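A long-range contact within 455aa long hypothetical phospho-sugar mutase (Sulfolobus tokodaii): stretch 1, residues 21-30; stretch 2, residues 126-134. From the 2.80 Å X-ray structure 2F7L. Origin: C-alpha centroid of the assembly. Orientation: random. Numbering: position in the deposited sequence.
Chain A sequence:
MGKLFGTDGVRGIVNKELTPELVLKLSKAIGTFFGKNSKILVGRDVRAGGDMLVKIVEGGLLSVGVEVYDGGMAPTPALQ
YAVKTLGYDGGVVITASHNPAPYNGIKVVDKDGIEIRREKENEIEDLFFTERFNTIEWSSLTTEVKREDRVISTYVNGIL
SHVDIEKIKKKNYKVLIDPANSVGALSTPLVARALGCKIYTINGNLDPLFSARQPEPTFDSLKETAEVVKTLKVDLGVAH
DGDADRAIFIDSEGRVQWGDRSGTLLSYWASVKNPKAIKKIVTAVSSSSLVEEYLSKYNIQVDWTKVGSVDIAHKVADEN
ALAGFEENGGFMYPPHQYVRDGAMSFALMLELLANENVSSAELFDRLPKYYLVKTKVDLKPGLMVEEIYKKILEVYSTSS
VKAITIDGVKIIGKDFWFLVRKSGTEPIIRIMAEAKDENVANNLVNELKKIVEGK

Stretch 1 (21-30) ELVLKLSKAI
Stretch 2, residues 126-134: DLFFTERFN

The centre of this contact is the ring of Phe-128, set as a knob among Leu-22, Lys-25, Leu-26 and Ala-29, residues that line one side of the helix spanning 21-30. Phenylalanine suits this place because its broad apolar ring fills the hole; it is buried, and its 113 Å² is the largest area covered across the contact. Phe-128 belongs to a second helical segment, 126-130. The two axes approach to 8.5 Å, their N-to-C directions 121° apart, so the helices cross obliquely with a partly antiparallel sense. The CA atoms of Ala-29 and Phe-128 lie just 5.2 Å apart, a closeness that the small methyl of alanine accommodates: Ala-29 CB is 4.1 Å from Phe-128 CB and also 4.1 Å from Leu-127 CB.

The CA-to-CB bond of Phe-128 points sideways, but chi1 of 178° (t) and chi2 of -83° bring the end of the side chain nearer to the first helix. There Leu-22, with chi1 t and chi2 p, brings CD1 to 3.3 Å from Phe-128 CZ. The backbone N of Leu-26 lies at the ring edge, 3.6 Å from Phe-128 CE2, already engaged in its helical hydrogen bond to Leu-22 O (2.8 Å). Leu-127, chi1 m and chi2 t, adds a further apolar flank through its CB contact with Ala-29; its CD1 makes a plain van der Waals contact with Ala-29 O at 3.8 Å.

A second aromatic ring extends the apolar surface beyond residue 130. Glu-131, with positive phi (54/37), is the first to leave helical phi/psi; Arg-132 (-84/93) and Phe-133 (-112/132) are extended. Phe-133 returns towards the first helix, its CA 6.1 Å from that of Lys-28. With chi1 at -57° (m) and chi2 at -43°, its ring receives Lys-28 CB over one face, 3.5 Å from the ring centroid and only 6° off the normal. The Lys-28 CA-to-CB bond points toward this stretch (chi1 -41° (m), chi2 -96°, chi3 -135°, chi4 76° (p)). Phe-133 CE1 also lies 3.9 Å from Ala-29 CB, so this alanine touches both Phe-128 and Phe-133.

Lysine suits the boundary because its long aliphatic chain can cover a ring while its ammonium remains available for a charged partner. Lys-25 does both. Its CA-to-CB bond points toward the second stretch, and chi1 t, chi2 t, chi3 131° and chi4 t lay CE over the face of Phe-128, 3.7 Å from the ring centroid and 16° off the normal. Beyond the ring, Lys-25 NZ donates a hydrogen bond to Glu-131 OE2 at 2.8 Å, within a salt bridge. Glutamate suits this exposed edge because its carboxylate can pair with the ammonium; Glu-131, with chi1 m, chi2 t and chi3 -49°, starts sideways but brings its carboxylate nearer. This pair forms the polar edge of a contact that buries 494 Å², summed over both sides.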

# COMPACT_ATOMS: atom_id res chain seq x y z
N GLU A 21 -24.26 10.60 6.86
CA GLU A 21 -24.78 11.60 5.91
C GLU A 21 -23.81 11.93 4.77
O GLU A 21 -24.23 12.09 3.61
CB GLU A 21 -25.13 12.91 6.61
CG GLU A 21 -26.06 12.76 7.77
CD GLU A 21 -25.36 12.17 8.99
OE1 GLU A 21 -24.24 12.63 9.34
OE2 GLU A 21 -25.94 11.25 9.60
N LEU A 22 -22.53 12.05 5.12
CA LEU A 22 -21.52 12.35 4.14
C LEU A 22 -21.37 11.17 3.18
O LEU A 22 -21.41 11.34 1.96
CB LEU A 22 -20.18 12.63 4.83
CG LEU A 22 -18.91 12.89 4.00
CD1 LEU A 22 -19.14 13.84 2.86
CD2 LEU A 22 -17.88 13.48 4.90
N VAL A 23 -21.21 9.98 3.75
CA VAL A 23 -21.06 8.78 2.94
C VAL A 23 -22.30 8.59 2.08
O VAL A 23 -22.22 8.13 0.94
CB VAL A 23 -20.83 7.54 3.85
CG1 VAL A 23 -20.88 6.24 3.01
CG2 VAL A 23 -19.49 7.67 4.58
N LEU A 24 -23.45 8.95 2.59
CA LEU A 24 -24.63 8.80 1.77
C LEU A 24 -24.51 9.67 0.50
O LEU A 24 -24.84 9.21 -0.60
CB LEU A 24 -25.90 9.17 2.55
CG LEU A 24 -27.17 9.19 1.67
CD1 LEU A 24 -27.38 7.82 1.03
CD2 LEU A 24 -28.36 9.60 2.50
N LYS A 25 -24.05 10.91 0.66
CA LYS A 25 -23.91 11.82 -0.48
C LYS A 25 -22.79 11.36 -1.42
O LYS A 25 -22.96 11.35 -2.66
CB LYS A 25 -23.63 13.24 0.02
CG LYS A 25 -23.96 14.36 -0.97
CD LYS A 25 -24.23 15.62 -0.19
CE LYS A 25 -23.46 16.80 -0.74
NZ LYS A 25 -23.77 18.07 -0.04
N LEU A 26 -21.67 10.99 -0.82
CA LEU A 26 -20.51 10.52 -1.55
C LEU A 26 -20.88 9.29 -2.41
O LEU A 26 -20.29 9.07 -3.46
CB LEU A 26 -19.40 10.17 -0.56
CG LEU A 26 -17.93 10.07 -0.99
CD1 LEU A 26 -17.49 8.63 -0.93
CD2 LEU A 26 -17.73 10.64 -2.39
N SER A 27 -21.89 8.54 -1.97
CA SER A 27 -22.39 7.34 -2.65
C SER A 27 -23.27 7.60 -3.86
O SER A 27 -23.32 6.78 -4.77
CB SER A 27 -23.19 6.48 -1.68
OG SER A 27 -22.34 5.93 -0.71
N LYS A 28 -24.02 8.70 -3.83
CA LYS A 28 -24.89 9.07 -4.95
C LYS A 28 -23.93 9.58 -6.03
O LYS A 28 -24.16 9.39 -7.23
CB LYS A 28 -25.82 10.22 -4.58
CG LYS A 28 -26.45 10.19 -3.20
CD LYS A 28 -27.83 9.60 -3.23
CE LYS A 28 -28.78 10.44 -2.41
NZ LYS A 28 -29.20 11.69 -3.11
N ALA A 29 -22.88 10.26 -5.58
CA ALA A 29 -21.89 10.81 -6.49
C ALA A 29 -21.14 9.67 -7.17
O ALA A 29 -21.02 9.66 -8.39
CB ALA A 29 -20.91 11.71 -5.72
N ILE A 30 -20.64 8.72 -6.39
CA ILE A 30 -19.90 7.59 -6.94
C ILE A 30 -20.80 6.82 -7.87
O ILE A 30 -20.39 6.42 -8.96
CB ILE A 30 -19.39 6.64 -5.82
CG1 ILE A 30 -18.29 7.35 -5.01
CG2 ILE A 30 -18.82 5.37 -6.44
CD1 ILE A 30 -17.97 6.67 -3.67
N ASP A 126 -17.03 17.02 -7.99
CA ASP A 126 -17.93 18.00 -8.60
C ASP A 126 -19.37 17.55 -8.40
O ASP A 126 -20.21 18.33 -7.95
CB ASP A 126 -17.66 18.16 -10.10
CG ASP A 126 -18.60 19.19 -10.75
OD1 ASP A 126 -18.53 20.37 -10.34
OD2 ASP A 126 -19.41 18.83 -11.65
N LEU A 127 -19.66 16.30 -8.78
CA LEU A 127 -20.99 15.71 -8.63
C LEU A 127 -21.45 15.87 -7.20
O LEU A 127 -22.56 16.32 -6.94
CB LEU A 127 -20.96 14.23 -8.99
CG LEU A 127 -20.66 14.03 -10.47
CD1 LEU A 127 -20.50 12.57 -10.79
CD2 LEU A 127 -21.80 14.63 -11.27
N PHE A 128 -20.59 15.50 -6.26
CA PHE A 128 -20.91 15.63 -4.86
C PHE A 128 -21.33 17.06 -4.54
O PHE A 128 -22.44 17.28 -4.03
CB PHE A 128 -19.69 15.22 -4.02
CG PHE A 128 -19.89 15.35 -2.54
CD1 PHE A 128 -19.71 16.58 -1.90
CD2 PHE A 128 -20.23 14.23 -1.77
CE1 PHE A 128 -19.86 16.70 -0.52
CE2 PHE A 128 -20.40 14.33 -0.38
CZ PHE A 128 -20.21 15.56 0.24
N PHE A 129 -20.49 18.05 -4.85
CA PHE A 129 -20.83 19.45 -4.56
C PHE A 129 -21.98 20.08 -5.35
O PHE A 129 -22.76 20.85 -4.79
CB PHE A 129 -19.57 20.32 -4.67
CG PHE A 129 -18.51 19.98 -3.64
CD1 PHE A 129 -18.80 20.04 -2.28
CD2 PHE A 129 -17.24 19.57 -4.03
CE1 PHE A 129 -17.85 19.69 -1.32
CE2 PHE A 129 -16.27 19.20 -3.08
CZ PHE A 129 -16.57 19.26 -1.72
N THR A 130 -22.10 19.78 -6.63
CA THR A 130 -23.19 20.32 -7.44
C THR A 130 -24.44 19.47 -7.26
O THR A 130 -25.52 19.81 -7.74
CB THR A 130 -22.86 20.27 -8.91
OG1 THR A 130 -22.58 18.90 -9.26
CG2 THR A 130 -21.66 21.18 -9.26
N GLU A 131 -24.26 18.33 -6.60
CA GLU A 131 -25.35 17.38 -6.36
C GLU A 131 -26.09 16.93 -7.63
O GLU A 131 -27.30 16.76 -7.60
CB GLU A 131 -26.35 17.95 -5.34
CG GLU A 131 -25.66 18.68 -4.20
CD GLU A 131 -26.45 18.71 -2.90
OE1 GLU A 131 -27.64 19.05 -2.93
OE2 GLU A 131 -25.87 18.41 -1.83
N ARG A 132 -25.37 16.77 -8.74
CA ARG A 132 -26.00 16.29 -9.98
C ARG A 132 -26.03 14.76 -9.88
O ARG A 132 -25.08 14.09 -10.25
CB ARG A 132 -25.20 16.69 -11.23
CG ARG A 132 -25.04 18.17 -11.45
CD ARG A 132 -24.55 18.47 -12.87
NE ARG A 132 -23.34 17.72 -13.24
CZ ARG A 132 -22.11 17.92 -12.76
NH1 ARG A 132 -21.86 18.86 -11.87
NH2 ARG A 132 -21.12 17.15 -13.17
N PHE A 133 -27.12 14.21 -9.37
CA PHE A 133 -27.21 12.78 -9.19
C PHE A 133 -28.19 12.02 -10.07
O PHE A 133 -29.34 12.41 -10.18
CB PHE A 133 -27.55 12.48 -7.73
CG PHE A 133 -26.59 13.07 -6.75
CD1 PHE A 133 -25.21 13.00 -6.97
CD2 PHE A 133 -27.06 13.62 -5.56
CE1 PHE A 133 -24.32 13.48 -6.02
CE2 PHE A 133 -26.18 14.10 -4.61
CZ PHE A 133 -24.80 14.03 -4.83
N ASN A 134 -27.76 10.93 -10.68
CA ASN A 134 -28.70 10.16 -11.48
C ASN A 134 -29.73 9.52 -10.58
O ASN A 134 -29.81 8.29 -10.53
CB ASN A 134 -28.00 9.06 -12.26
CG ASN A 134 -27.13 9.62 -13.34
OD1 ASN A 134 -27.39 10.71 -13.84
ND2 ASN A 134 -26.09 8.87 -13.72